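Local atomic coordinates of probable ribosomal RNA small subunit methyltransferase (PDB entry 3DMH), a protein that methylates 16S ribosomal RNA, transferring a methyl group from S-adenosylmethionine to the N2 atom of a guanine in the small ribosomal subunit. Residues 313-318 with 344-349; 287-292 with 320-325. All coordinates share one frame; numbering follows the deposited sequence.

Overall arrangement
The two contacts lie in one Rossmann-like methyltransferase domain, and their segments alternate along the chain. Segment 287-292 comes first, in the loop after strand 283-286. The chain then runs through strand 299-304 to segment 313-318, which leads into helix 317-329. Contact 2 closes when 320-325 of that helix meets 287-292. The chain goes on through strand 334-340, and contact 1 closes when 344-349 returns to 313-318. The loops therefore cross rather than nest. Helix 317-329 serves both contacts, linking the adenine-binding loop to the start of helix 346-354. The centres of the two contacts are about 14 Å apart, and Y346 CD1 packs on V323 CG2 at 4.2 Å.

Contact 1 of 2, residues 313-318 with 344-349; sequences AVILDV and LKYEPL. With SAM (S-adenosylmethionine), chain D.
I315 sets its terminal methyl, CD1, over one face of the Y346 ring. Its CB bond points toward 344-349. CG2 is anti to the backbone N and lies 3.8 Å from Y346 CE1, close to the hydroxyl as well. CG1 is anti to the carbonyl carbon (chi1 -66°) and passes near Y346 CZ and CE2. CG1 also meets L344 CB at 4.2 Å. The tip, CD1, sits over the ring centre, 3.7 Å from the centroid of Y346 and only 6° off the normal. This is a CH-pi contact. The same methyl also touches K345 C at 3.4 Å and L349 CD1 at 3.9 Å. L344 CD2 packs on the backbone of A313.

Polar links are made through water. One water donates to A313 O and accepts from K345 N. A second accepts from L316 N and has a weak, long contact with Y346 OH. Y346 also packs on L338 and S340 of strand 334-340. L344 touches the bound guanosine, and V318 CG1 lies 3.6 Å from N7 of S-adenosylmethionine. The arrangement joins the loop that leads into helix 317-329 to 344-349, beside the cofactor and guanosine pockets of a Rossmann-like methyltransferase.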
loop_
_atom_site.group_PDB
_atom_site.type_symbol
_atom_site.label_atom_id
_atom_site.label_comp_id
_atom_site.label_asym_id
_atom_site.label_seq_id
_atom_site.Cartn_x
_atom_site.Cartn_y
_atom_site.Cartn_z
ATOM N N ALA A 313 13.273 -4.828 13.570
ATOM C CA ALA A 313 14.304 -3.999 14.175
ATOM C C ALA A 313 15.052 -3.202 13.108
ATOM O O ALA A 313 15.945 -2.416 13.432
ATOM C CB ALA A 313 15.271 -4.864 14.966
ATOM N N VAL A 314 14.663 -3.398 11.843
ATOM C CA VAL A 314 15.350 -2.790 10.714
ATOM C C VAL A 314 14.403 -1.833 10.018
ATOM O O VAL A 314 13.201 -2.081 9.962
ATOM C CB VAL A 314 15.865 -3.831 9.670
ATOM C CG1 VAL A 314 16.855 -4.824 10.315
ATOM C CG2 VAL A 314 14.698 -4.553 8.977
ATOM N N ILE A 315 14.965 -0.749 9.505
ATOM C CA ILE A 315 14.189 0.252 8.756
ATOM C C ILE A 315 13.914 -0.270 7.339
ATOM O O ILE A 315 14.827 -0.731 6.648
ATOM C CB ILE A 315 14.905 1.623 8.779
ATOM C CG1 ILE A 315 14.937 2.172 10.214
ATOM C CG2 ILE A 315 14.224 2.657 7.834
ATOM C CD1 ILE A 315 15.906 3.330 10.396
ATOM N N LEU A 316 12.656 -0.212 6.919
ATOM C CA LEU A 316 12.279 -0.699 5.581
ATOM C C LEU A 316 12.949 0.122 4.484
ATOM O O LEU A 316 13.162 1.331 4.654
ATOM C CB LEU A 316 10.755 -0.651 5.415
ATOM C CG LEU A 316 9.904 -1.538 6.327
ATOM C CD1 LEU A 316 8.436 -1.242 6.062
ATOM C CD2 LEU A 316 10.202 -3.015 6.103
ATOM N N ASP A 317 13.217 -0.512 3.335
ATOM C CA ASP A 317 13.737 0.199 2.169
ATOM C C ASP A 317 12.901 1.448 1.822
ATOM O O ASP A 317 13.457 2.496 1.527
ATOM C CB ASP A 317 13.730 -0.713 0.937
ATOM C CG ASP A 317 14.756 -1.815 1.005
ATOM O OD1 ASP A 317 15.727 -1.703 1.791
ATOM O OD2 ASP A 317 14.589 -2.808 0.248
ATOM N N VAL A 318 11.569 1.327 1.842
ATOM C CA VAL A 318 10.702 2.476 1.536
ATOM C C VAL A 318 10.949 3.617 2.507
ATOM O O VAL A 318 11.051 4.787 2.098
ATOM C CB VAL A 318 9.197 2.101 1.535
ATOM C CG1 VAL A 318 8.301 3.343 1.446
ATOM C CG2 VAL A 318 8.888 1.112 0.387
ATOM N N LEU A 344 13.958 2.496 16.364
ATOM C CA LEU A 344 14.374 2.413 14.962
ATOM C C LEU A 344 15.483 3.428 14.692
ATOM O O LEU A 344 15.399 4.592 15.100
ATOM C CB LEU A 344 13.192 2.571 13.996
ATOM C CG LEU A 344 12.175 1.423 13.994
ATOM C CD1 LEU A 344 10.963 1.804 13.150
ATOM C CD2 LEU A 344 12.815 0.123 13.488
ATOM N N LYS A 345 16.517 2.977 13.996
ATOM C CA LYS A 345 17.763 3.720 13.892
ATOM C C LYS A 345 17.750 4.813 12.813
ATOM O O LYS A 345 18.582 4.824 11.910
ATOM C CB LYS A 345 18.931 2.741 13.721
ATOM C CG LYS A 345 19.017 1.732 14.851
ATOM C CD LYS A 345 20.092 0.691 14.597
ATOM C CE LYS A 345 20.033 -0.406 15.644
ATOM N NZ LYS A 345 21.001 -1.507 15.348
ATOM N N TYR A 346 16.814 5.749 12.928
ATOM C CA TYR A 346 16.711 6.851 11.950
ATOM C C TYR A 346 17.779 7.919 12.132
ATOM O O TYR A 346 18.138 8.607 11.183
ATOM C CB TYR A 346 15.333 7.503 12.012
ATOM C CG TYR A 346 14.266 6.704 11.319
ATOM C CD1 TYR A 346 14.139 6.735 9.934
ATOM C CD2 TYR A 346 13.374 5.927 12.047
ATOM C CE1 TYR A 346 13.151 5.989 9.301
ATOM C CE2 TYR A 346 12.387 5.171 11.422
ATOM C CZ TYR A 346 12.280 5.216 10.051
ATOM O OH TYR A 346 11.283 4.470 9.445
ATOM N N GLU A 347 18.280 8.050 13.354
ATOM C CA GLU A 347 19.241 9.095 13.692
ATOM C C GLU A 347 20.430 9.140 12.731
ATOM O O GLU A 347 20.699 10.201 12.166
ATOM C CB GLU A 347 19.712 8.950 15.141
ATOM C CG GLU A 347 18.641 9.287 16.161
ATOM C CD GLU A 347 17.720 8.126 16.493
ATOM O OE1 GLU A 347 17.868 7.025 15.918
ATOM O OE2 GLU A 347 16.847 8.326 17.357
ATOM N N PRO A 348 21.137 8.001 12.543
ATOM C CA PRO A 348 22.262 8.057 11.598
ATOM C C PRO A 348 21.871 8.445 10.172
ATOM O O PRO A 348 22.659 9.111 9.491
ATOM C CB PRO A 348 22.846 6.636 11.635
ATOM C CG PRO A 348 21.815 5.789 12.284
ATOM C CD PRO A 348 21.033 6.680 13.190
ATOM N N LEU A 349 20.680 8.042 9.728
ATOM C CA LEU A 349 20.192 8.389 8.385
ATOM C C LEU A 349 19.975 9.890 8.223
ATOM O O LEU A 349 20.354 10.475 7.197
ATOM C CB LEU A 349 18.878 7.659 8.044
ATOM C CG LEU A 349 18.790 6.134 8.075
ATOM C CD1 LEU A 349 17.391 5.698 7.619
ATOM C CD2 LEU A 349 19.856 5.481 7.210
HETATM N N SAM D . 0.443 9.309 6.992
HETATM C CA SAM D . -0.599 8.310 7.413
HETATM C C SAM D . -0.841 8.450 8.900
HETATM O O SAM D . -0.017 9.133 9.525
HETATM O OXT SAM D . -1.802 7.865 9.427
HETATM C CB SAM D . -0.145 6.877 7.126
HETATM C CG SAM D . 1.149 6.437 7.815
HETATM S SD SAM D . 1.512 4.681 7.492
HETATM C CE SAM D . 2.602 4.273 8.886
HETATM C "C5'" SAM D . 2.712 4.671 6.129
HETATM C "C4'" SAM D . 2.056 4.910 4.779
HETATM O "O4'" SAM D . 3.106 4.765 3.826
HETATM C "C3'" SAM D . 0.942 3.919 4.412
HETATM O "O3'" SAM D . -0.266 4.587 4.072
HETATM C "C2'" SAM D . 1.541 3.139 3.238
HETATM O "O2'" SAM D . 0.606 2.639 2.302
HETATM C "C1'" SAM D . 2.485 4.204 2.686
HETATM N N9 SAM D . 3.479 3.633 1.797
HETATM C C8 SAM D . 4.069 2.372 1.835
HETATM N N7 SAM D . 4.968 2.274 0.825
HETATM C C5 SAM D . 4.940 3.465 0.130
HETATM C C6 SAM D . 5.602 3.930 -1.013
HETATM N N6 SAM D . 6.463 3.153 -1.684
HETATM N N1 SAM D . 5.326 5.208 -1.440
HETATM C C2 SAM D . 4.420 6.012 -0.785
HETATM N N3 SAM D . 3.706 5.556 0.318
HETATM C C4 SAM D . 3.995 4.308 0.749
HETATM O O HOH W 1 16.566 0.330 12.942
HETATM O O HOH W 2 10.742 1.220 8.712
#

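Contact 2 of 2, residues 287-292 with 320-325; sequences SDVDEA and QAFVNV. With SAM (S-adenosylmethionine), chain D.
V289 and F322 meet beside the adenine of S-adenosylmethionine. V289 CG1 is 3.7 Å from F322 CD1, and the two side chains cross obliquely. CG1 is anti to the backbone N (chi1 -163°) and also packs on V325 CG2, at 3.7 Å. CG2 lies at the edge of the F322 ring, in its plane, and reaches A321 CB more loosely. The ring edge also faces the adenine, with F322 CZ 3.8 Å from N3 of the cofactor.

Two bonds read the adenine. V289 N donates to its N1 at 2.9 Å, with an N-H...N angle of 162°. The cofactor N6 donates to D288 OD1 at 3.0 Å. D288 is held in turn by Y8 through OD1 and by K24 and R80 through OD2.

A type II' turn from D288 to E291 shapes the loop. S287 OG braces it, donating to V289 O at 2.7 Å from above the carbonyl plane and accepting from A292 N. E291 OE1 takes the N-H of D288 on its anti lone pair.

D290 meets V325 tip to tip, with OD2 3.6 Å from V325 CG1. Its OD1 is hydrogen-bonded to H9 and its OD2 forms a salt bridge with R329. An alanine here would probably leave R329 without this mate and H9 without this acceptor, and open a gap against V325.

The loop follows strand 283-286 and packs on helix 317-329. Helix 5-9 touches V289, A321 and V325, while helix 76-84 borders D288 and E291.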
loop_
_atom_site.group_PDB
_atom_site.type_symbol
_atom_site.label_atom_id
_atom_site.label_comp_id
_atom_site.label_asym_id
_atom_site.label_seq_id
_atom_site.Cartn_x
_atom_site.Cartn_y
_atom_site.Cartn_z
ATOM N N SER A 287 1.438 7.233 -5.944
ATOM C CA SER A 287 2.845 7.419 -6.257
ATOM C C SER A 287 3.698 6.470 -5.424
ATOM O O SER A 287 3.426 6.269 -4.237
ATOM C CB SER A 287 3.238 8.838 -5.856
ATOM O OG SER A 287 4.562 9.163 -6.267
ATOM N N ASP A 288 4.737 5.922 -6.056
ATOM C CA ASP A 288 5.757 5.158 -5.335
ATOM C C ASP A 288 6.776 6.195 -4.856
ATOM O O ASP A 288 7.541 6.728 -5.657
ATOM C CB ASP A 288 6.416 4.149 -6.287
ATOM C CG ASP A 288 7.528 3.338 -5.631
ATOM O OD1 ASP A 288 7.629 3.363 -4.386
ATOM O OD2 ASP A 288 8.276 2.662 -6.377
ATOM N N VAL A 289 6.712 6.532 -3.571
ATOM C CA VAL A 289 7.499 7.629 -2.982
ATOM C C VAL A 289 7.253 8.882 -3.854
ATOM O O VAL A 289 6.089 9.274 -4.036
ATOM C CB VAL A 289 9.011 7.272 -2.735
ATOM C CG1 VAL A 289 9.632 8.267 -1.766
ATOM C CG2 VAL A 289 9.134 5.890 -2.096
ATOM N N ASP A 290 8.290 9.500 -4.406
ATOM C CA ASP A 290 8.094 10.721 -5.190
ATOM C C ASP A 290 8.025 10.498 -6.693
ATOM O O ASP A 290 8.190 11.440 -7.474
ATOM C CB ASP A 290 9.198 11.740 -4.883
ATOM C CG ASP A 290 10.586 11.222 -5.203
ATOM O OD1 ASP A 290 10.796 9.985 -5.271
ATOM O OD2 ASP A 290 11.506 12.051 -5.375
ATOM N N GLU A 291 7.757 9.262 -7.105
ATOM C CA GLU A 291 7.727 8.916 -8.531
ATOM C C GLU A 291 6.796 9.811 -9.348
ATOM O O GLU A 291 7.097 10.151 -10.502
ATOM C CB GLU A 291 7.331 7.441 -8.659
ATOM C CG GLU A 291 6.986 6.949 -10.032
ATOM C CD GLU A 291 5.526 6.660 -10.195
ATOM O OE1 GLU A 291 4.788 6.538 -9.179
ATOM O OE2 GLU A 291 5.125 6.539 -11.368
ATOM N N ALA A 292 5.673 10.199 -8.738
ATOM C CA ALA A 292 4.654 10.995 -9.446
ATOM C C ALA A 292 5.023 12.469 -9.606
ATOM O O ALA A 292 4.378 13.185 -10.380
ATOM C CB ALA A 292 3.318 10.892 -8.730
ATOM N N GLN A 320 13.618 4.224 4.350
ATOM C CA GLN A 320 14.923 4.827 4.081
ATOM C C GLN A 320 14.826 5.772 2.876
ATOM O O GLN A 320 15.359 6.877 2.907
ATOM C CB GLN A 320 15.947 3.721 3.829
ATOM C CG GLN A 320 17.378 4.187 3.755
ATOM C CD GLN A 320 18.349 3.007 3.781
ATOM O OE1 GLN A 320 18.030 1.938 4.319
ATOM N NE2 GLN A 320 19.531 3.196 3.203
ATOM N N ALA A 321 14.118 5.345 1.820
ATOM C CA ALA A 321 13.891 6.207 0.670
ATOM C C ALA A 321 13.157 7.498 1.030
ATOM O O ALA A 321 13.437 8.562 0.460
ATOM C CB ALA A 321 13.139 5.451 -0.423
ATOM N N PHE A 322 12.215 7.416 1.971
ATOM C CA PHE A 322 11.483 8.596 2.413
ATOM C C PHE A 322 12.462 9.644 2.929
ATOM O O PHE A 322 12.336 10.824 2.611
ATOM C CB PHE A 322 10.507 8.229 3.536
ATOM C CG PHE A 322 9.173 7.691 3.066
ATOM C CD1 PHE A 322 8.944 7.291 1.743
ATOM C CD2 PHE A 322 8.131 7.572 3.991
ATOM C CE1 PHE A 322 7.687 6.819 1.383
ATOM C CE2 PHE A 322 6.897 7.097 3.637
ATOM C CZ PHE A 322 6.665 6.719 2.321
ATOM N N VAL A 323 13.438 9.202 3.730
ATOM C CA VAL A 323 14.420 10.140 4.289
ATOM C C VAL A 323 15.271 10.743 3.179
ATOM O O VAL A 323 15.467 11.947 3.160
ATOM C CB VAL A 323 15.317 9.443 5.299
ATOM C CG1 VAL A 323 16.431 10.394 5.812
ATOM C CG2 VAL A 323 14.479 8.975 6.449
ATOM N N ASN A 324 15.750 9.904 2.258
ATOM C CA ASN A 324 16.606 10.402 1.164
ATOM C C ASN A 324 15.821 11.379 0.303
ATOM O O ASN A 324 16.333 12.432 -0.095
ATOM C CB ASN A 324 17.135 9.256 0.291
ATOM C CG ASN A 324 17.984 8.263 1.069
ATOM O OD1 ASN A 324 18.510 8.570 2.139
ATOM N ND2 ASN A 324 18.117 7.055 0.528
ATOM N N VAL A 325 14.562 11.030 0.024
ATOM C CA VAL A 325 13.723 11.904 -0.786
ATOM C C VAL A 325 13.428 13.229 -0.061
ATOM O O VAL A 325 13.497 14.289 -0.665
ATOM C CB VAL A 325 12.450 11.158 -1.259
ATOM C CG1 VAL A 325 11.410 12.128 -1.824
ATOM C CG2 VAL A 325 12.832 10.121 -2.304
HETATM N N SAM D . 0.443 9.309 6.992
HETATM C CA SAM D . -0.599 8.310 7.413
HETATM C C SAM D . -0.841 8.450 8.900
HETATM O O SAM D . -0.017 9.133 9.525
HETATM O OXT SAM D . -1.802 7.865 9.427
HETATM C CB SAM D . -0.145 6.877 7.126
HETATM C CG SAM D . 1.149 6.437 7.815
HETATM S SD SAM D . 1.512 4.681 7.492
HETATM C CE SAM D . 2.602 4.273 8.886
HETATM C "C5'" SAM D . 2.712 4.671 6.129
HETATM C "C4'" SAM D . 2.056 4.910 4.779
HETATM O "O4'" SAM D . 3.106 4.765 3.826
HETATM C "C3'" SAM D . 0.942 3.919 4.412
HETATM O "O3'" SAM D . -0.266 4.587 4.072
HETATM C "C2'" SAM D . 1.541 3.139 3.238
HETATM O "O2'" SAM D . 0.606 2.639 2.302
HETATM C "C1'" SAM D . 2.485 4.204 2.686
HETATM N N9 SAM D . 3.479 3.633 1.797
HETATM C C8 SAM D . 4.069 2.372 1.835
HETATM N N7 SAM D . 4.968 2.274 0.825
HETATM C C5 SAM D . 4.940 3.465 0.130
HETATM C C6 SAM D . 5.602 3.930 -1.013
HETATM N N6 SAM D . 6.463 3.153 -1.684
HETATM N N1 SAM D . 5.326 5.208 -1.440
HETATM C C2 SAM D . 4.420 6.012 -0.785
HETATM N N3 SAM D . 3.706 5.556 0.318
HETATM C C4 SAM D . 3.995 4.308 0.749
#